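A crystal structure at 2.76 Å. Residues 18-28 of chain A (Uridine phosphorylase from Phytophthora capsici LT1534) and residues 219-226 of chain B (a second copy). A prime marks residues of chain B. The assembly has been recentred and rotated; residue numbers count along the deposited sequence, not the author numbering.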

ATOM      1  N   HIS A  18      -8.559  -6.805 -22.494  1.00 36.52           N
ATOM      2  CA  HIS A  18      -7.304  -6.631 -23.200  1.00 48.49           C
ATOM      3  C   HIS A  18      -6.213  -6.252 -22.206  1.00 48.14           C
ATOM      4  O   HIS A  18      -6.444  -5.470 -21.278  1.00 32.26           O
ATOM      5  CB  HIS A  18      -7.437  -5.559 -24.287  1.00 50.80           C
ATOM      6  CG  HIS A  18      -7.230  -4.158 -23.793  1.00 45.42           C
ATOM      7  N   VAL A  19      -5.038  -6.847 -22.378  1.00 51.04           N
ATOM      8  CA  VAL A  19      -3.830  -6.438 -21.683  1.00 38.29           C
ATOM      9  C   VAL A  19      -2.830  -6.063 -22.759  1.00 45.00           C
ATOM     10  O   VAL A  19      -2.413  -6.926 -23.538  1.00 53.82           O
ATOM     11  CB  VAL A  19      -3.275  -7.554 -20.787  1.00 32.71           C
ATOM     12  CG1 VAL A  19      -4.243  -7.855 -19.667  1.00 31.05           C
ATOM     13  N   ARG A  20      -2.463  -4.782 -22.827  1.00 44.11           N
ATOM     14  CA  ARG A  20      -1.401  -4.385 -23.746  1.00 40.72           C
ATOM     15  C   ARG A  20      -0.064  -4.957 -23.289  1.00 47.74           C
ATOM     16  O   ARG A  20       0.854  -4.197 -22.970  1.00 54.12           O
ATOM     17  CB  ARG A  20      -1.294  -2.863 -23.877  1.00 40.53           C
ATOM     18  CG  ARG A  20      -2.333  -2.240 -24.807  1.00 44.00           C
ATOM     19  N   ASN A  21       0.040  -6.289 -23.230  1.00 37.51           N
ATOM     20  CA  ASN A  21       1.313  -6.976 -23.050  1.00 35.87           C
ATOM     21  C   ASN A  21       1.347  -8.114 -24.050  1.00 38.89           C
ATOM     22  O   ASN A  21       0.458  -8.972 -24.050  1.00 36.89           O
ATOM     23  CB  ASN A  21       1.491  -7.500 -21.614  1.00 43.91           C
ATOM     24  CG  ASN A  21       2.914  -7.984 -21.320  1.00 37.72           C
ATOM     25  OD1 ASN A  21       3.262  -9.136 -21.596  1.00 39.80           O
ATOM     26  ND2 ASN A  21       3.734  -7.107 -20.749  1.00 31.14           N
ATOM     27  N   SER A  22       2.354  -8.098 -24.919  1.00 40.45           N
ATOM     28  CA  SER A  22       2.589  -9.202 -25.840  1.00 39.79           C
ATOM     29  C   SER A  22       3.293 -10.367 -25.148  1.00 40.48           C
ATOM     30  O   SER A  22       2.883 -11.527 -25.287  1.00 40.62           O
ATOM     31  CB  SER A  22       3.420  -8.711 -27.023  1.00 34.64           C
ATOM     32  OG  SER A  22       3.048  -7.397 -27.380  1.00 28.54           O
ATOM     33  N   HIS A  23       4.349 -10.074 -24.384  1.00 37.11           N
ATOM     34  CA  HIS A  23       5.235 -11.114 -23.876  1.00 38.51           C
ATOM     35  C   HIS A  23       4.524 -12.120 -22.975  1.00 35.17           C
ATOM     36  O   HIS A  23       5.131 -13.133 -22.604  1.00 35.29           O
ATOM     37  CB  HIS A  23       6.406 -10.464 -23.141  1.00 33.85           C
ATOM     38  CG  HIS A  23       7.285  -9.630 -24.023  1.00 23.42           C
ATOM     39  N   ILE A  24       3.260 -11.880 -22.630  1.00 30.71           N
ATOM     40  CA  ILE A  24       2.487 -12.905 -21.941  1.00 33.34           C
ATOM     41  C   ILE A  24       2.226 -14.087 -22.864  1.00 39.69           C
ATOM     42  O   ILE A  24       2.316 -15.251 -22.447  1.00 41.15           O
ATOM     43  CB  ILE A  24       1.189 -12.299 -21.388  1.00 35.91           C
ATOM     44  CG1 ILE A  24       1.516 -11.532 -20.123  1.00 25.81           C
ATOM     45  CG2 ILE A  24       0.177 -13.372 -21.060  1.00 29.72           C
ATOM     46  CD1 ILE A  24       2.446 -12.295 -19.247  1.00 35.61           C
ATOM     47  N   LEU A  25       1.899 -13.814 -24.130  1.00 37.07           N
ATOM     48  CA  LEU A  25       1.877 -14.860 -25.148  1.00 34.37           C
ATOM     49  C   LEU A  25       3.123 -15.742 -25.068  1.00 37.19           C
ATOM     50  O   LEU A  25       3.023 -16.951 -24.843  1.00 35.01           O
ATOM     51  CB  LEU A  25       1.756 -14.223 -26.537  1.00 34.61           C
ATOM     52  N   GLU A  26       4.312 -15.136 -25.231  1.00 34.57           N
ATOM     53  CA  GLU A  26       5.609 -15.827 -25.141  1.00 41.68           C
ATOM     54  C   GLU A  26       5.997 -16.077 -23.680  1.00 35.69           C
ATOM     55  O   GLU A  26       6.930 -15.483 -23.130  1.00 31.71           O
ATOM     56  CB  GLU A  26       6.705 -15.040 -25.856  1.00 37.62           C
ATOM     57  CG  GLU A  26       7.357 -15.780 -27.022  1.00 32.08           C
ATOM     58  N   MET A  27       5.253 -16.993 -23.063  1.00 31.26           N
ATOM     59  CA  MET A  27       5.530 -17.511 -21.729  1.00 36.03           C
ATOM     60  C   MET A  27       4.854 -18.863 -21.597  1.00 47.77           C
ATOM     61  O   MET A  27       3.659 -18.987 -21.896  1.00 50.66           O
ATOM     62  CB  MET A  27       5.008 -16.593 -20.625  1.00 38.78           C
ATOM     63  CG  MET A  27       6.097 -15.946 -19.818  1.00 44.99           C
ATOM     64  SD  MET A  27       5.414 -14.862 -18.566  1.00 65.21           S
ATOM     65  CE  MET A  27       6.874 -13.890 -18.189  1.00 41.77           C
ATOM     66  N   HIS A  28       5.619 -19.865 -21.149  1.00 47.81           N
ATOM     67  CA  HIS A  28       5.049 -21.183 -20.883  1.00 45.09           C
ATOM     68  C   HIS A  28       3.961 -21.100 -19.818  1.00 35.50           C
ATOM     69  O   HIS A  28       2.866 -21.651 -19.984  1.00 25.72           O
ATOM     70  CB  HIS A  28       6.155 -22.161 -20.443  1.00 49.88           C
ATOM     71  CG  HIS A  28       7.057 -22.613 -21.552  1.00 26.77           C
TER
ATOM     72  N   ARG B 219       9.071  -4.879 -15.983  1.00 24.79           N
ATOM     73  CA  ARG B 219       8.892  -6.322 -16.069  1.00 35.08           C
ATOM     74  C   ARG B 219       7.962  -6.688 -17.212  1.00 32.50           C
ATOM     75  O   ARG B 219       6.985  -5.987 -17.482  1.00 32.99           O
ATOM     76  CB  ARG B 219       8.364  -6.903 -14.773  1.00 32.90           C
ATOM     77  CG  ARG B 219       9.238  -6.628 -13.573  1.00 35.50           C
ATOM     78  CD  ARG B 219       8.680  -7.337 -12.372  1.00 34.27           C
ATOM     79  NE  ARG B 219       7.825  -8.434 -12.785  1.00 32.46           N
ATOM     80  CZ  ARG B 219       6.510  -8.443 -12.564  1.00 38.64           C
ATOM     81  NH1 ARG B 219       5.933  -7.420 -11.933  1.00 41.35           N
ATOM     82  NH2 ARG B 219       5.767  -9.464 -12.973  1.00 37.56           N
ATOM     83  N   LEU B 220       8.262  -7.805 -17.867  1.00 33.61           N
ATOM     84  CA  LEU B 220       7.600  -8.151 -19.127  1.00 35.60           C
ATOM     85  C   LEU B 220       6.362  -9.030 -18.932  1.00 43.33           C
ATOM     86  O   LEU B 220       6.121  -9.916 -19.760  1.00 40.70           O
ATOM     87  CB  LEU B 220       8.601  -8.845 -20.048  1.00 33.09           C
ATOM     88  CG  LEU B 220      10.095  -8.473 -20.153  1.00 29.22           C
ATOM     89  CD1 LEU B 220      10.777  -9.409 -21.113  1.00 25.74           C
ATOM     90  CD2 LEU B 220      10.355  -7.029 -20.561  1.00 28.35           C
ATOM     91  N   ASP B 221       5.534  -8.814 -17.900  1.00 34.40           N
ATOM     92  CA  ASP B 221       4.382  -9.689 -17.723  1.00 32.63           C
ATOM     93  C   ASP B 221       3.268  -8.995 -16.946  1.00 38.97           C
ATOM     94  O   ASP B 221       2.540  -9.640 -16.182  1.00 40.18           O
ATOM     95  CB  ASP B 221       4.773 -11.015 -17.053  1.00 36.15           C
ATOM     96  CG  ASP B 221       5.781 -10.844 -15.937  1.00 33.74           C
ATOM     97  OD1 ASP B 221       6.874 -10.328 -16.223  1.00 39.57           O
ATOM     98  OD2 ASP B 221       5.510 -11.254 -14.784  1.00 23.17           O
ATOM     99  N   GLY B 222       3.085  -7.691 -17.170  1.00 43.78           N
ATOM    100  CA  GLY B 222       1.949  -6.978 -16.600  1.00 34.57           C
ATOM    101  C   GLY B 222       0.778  -6.812 -17.543  1.00 40.13           C
ATOM    102  O   GLY B 222       0.350  -7.771 -18.196  1.00 42.66           O
ATOM    103  N   ALA B 223       0.245  -5.597 -17.627  1.00 37.28           N
ATOM    104  CA  ALA B 223      -0.805  -5.311 -18.597  1.00 54.13           C
ATOM    105  C   ALA B 223      -0.486  -4.164 -19.548  1.00 42.62           C
ATOM    106  O   ALA B 223      -0.947  -4.205 -20.691  1.00 41.78           O
ATOM    107  CB  ALA B 223      -2.137  -5.015 -17.887  1.00 32.78           C
ATOM    108  N   ILE B 224       0.290  -3.167 -19.134  1.00 42.46           N
ATOM    109  CA  ILE B 224       0.473  -1.931 -19.891  1.00 35.21           C
ATOM    110  C   ILE B 224       1.961  -1.813 -20.183  1.00 42.89           C
ATOM    111  O   ILE B 224       2.710  -1.174 -19.439  1.00 49.91           O
ATOM    112  CB  ILE B 224      -0.055  -0.710 -19.135  1.00 34.41           C
ATOM    113  CG1 ILE B 224      -1.351  -1.071 -18.386  1.00 22.62           C
ATOM    114  N   CYS B 225       2.396  -2.426 -21.283  1.00 46.56           N
ATOM    115  CA  CYS B 225       3.805  -2.683 -21.560  1.00 37.94           C
ATOM    116  C   CYS B 225       4.176  -2.058 -22.888  1.00 40.78           C
ATOM    117  O   CYS B 225       3.548  -2.351 -23.911  1.00 40.98           O
ATOM    118  CB  CYS B 225       4.082  -4.184 -21.608  1.00 43.71           C
ATOM    119  SG  CYS B 225       5.809  -4.638 -21.534  1.00 52.99           S
ATOM    120  N   GLU B 226       5.215  -1.231 -22.873  1.00 44.25           N
ATOM    121  CA  GLU B 226       5.658  -0.517 -24.063  1.00 39.01           C
ATOM    122  C   GLU B 226       7.075  -0.887 -24.489  1.00 38.87           C
ATOM    123  O   GLU B 226       7.589  -0.301 -25.455  1.00 37.93           O
ATOM    124  CB  GLU B 226       5.574   0.980 -23.808  1.00 31.28           C
ATOM    125  CG  GLU B 226       6.500   1.424 -22.680  1.00 29.52           C
TER

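The polar evidence across this contact reduces to one hydrogen bond between backbones. Cys225′ N donates to Arg20 O over 2.9 Å, with an N-H...O angle of 149°, so both distance and direction support the assignment. Proximity alone would suggest a second bond, since Arg20 N lies 2.7 Å from Ala223′ O, but the angle at the hydrogen is poor and the pair does not qualify. Asn21 N fails the same test against Ala223′ O at 3.4 Å. Although the backbones approach closely here, with Val19 CA 4.5 Å from Ala223′ CA and Arg20 CA 4.9 Å from Ile224′ CA, they do not build a regular sheet. The positions around Ala223′ O should be read with caution at 2.76 Å resolution, because Arg20 C sits only 2.8 Å from it, too close for a non-bonded pair.

Packing supplies the rest. Asn21 directs its CA-to-CB bond toward chain B, and its chi1 of -169° (t) carries the amide into the loop, where ND2 comes within 3.1 Å of Cys225′ CB; the closest atom is a carbon, and no hydrogen bond is assigned to ND2 across the contact. Asn21 CB meets Gly222′ O at 3.6 Å. The amide oxygen, OD1, is 3.5 Å from Leu220′ O; both are acceptors, so no bond can join them. Cys225′ likewise points toward chain A, so the two side chains converge.

Contacts through side-chain carbon complete the packing. Val19 CG1 lies 4.0 Å from Ala223′ CB, an ordinary van der Waals distance. Ile24 starts sideways, but its end comes nearer, placing CD1 3.4 Å from Asp221′ CB; Met27 CE approaches that same CB at 3.7 Å. The aspartate thus offers its methylene carbon to two hydrophobic side chains. At His23, CB is 3.4 Å from Leu220′ O and 4.1 Å from Leu220′ CB; the imidazole atoms beyond CG are not modelled, so the ring's part in the contact cannot be assessed.

Two side-chain bonds also form within the stretches. Ile24 N donates weakly to Asn21 OD1 (2.9 Å, 122°), linking the asparagine amide to the backbone of its own chain, where residues 22-25 have helical torsions without regular helical bonding. In chain B, Arg219′ NH2 and Asp221′ OD2 form a salt bridge at 2.6 Å; its hydrogen bond is weak at 128°, and a close approach elsewhere in the model makes the position of NH2 less certain. As modelled, the carboxylate is engaged within its own chain. Altogether, the two stretches bury 462 Å², summed over both sides.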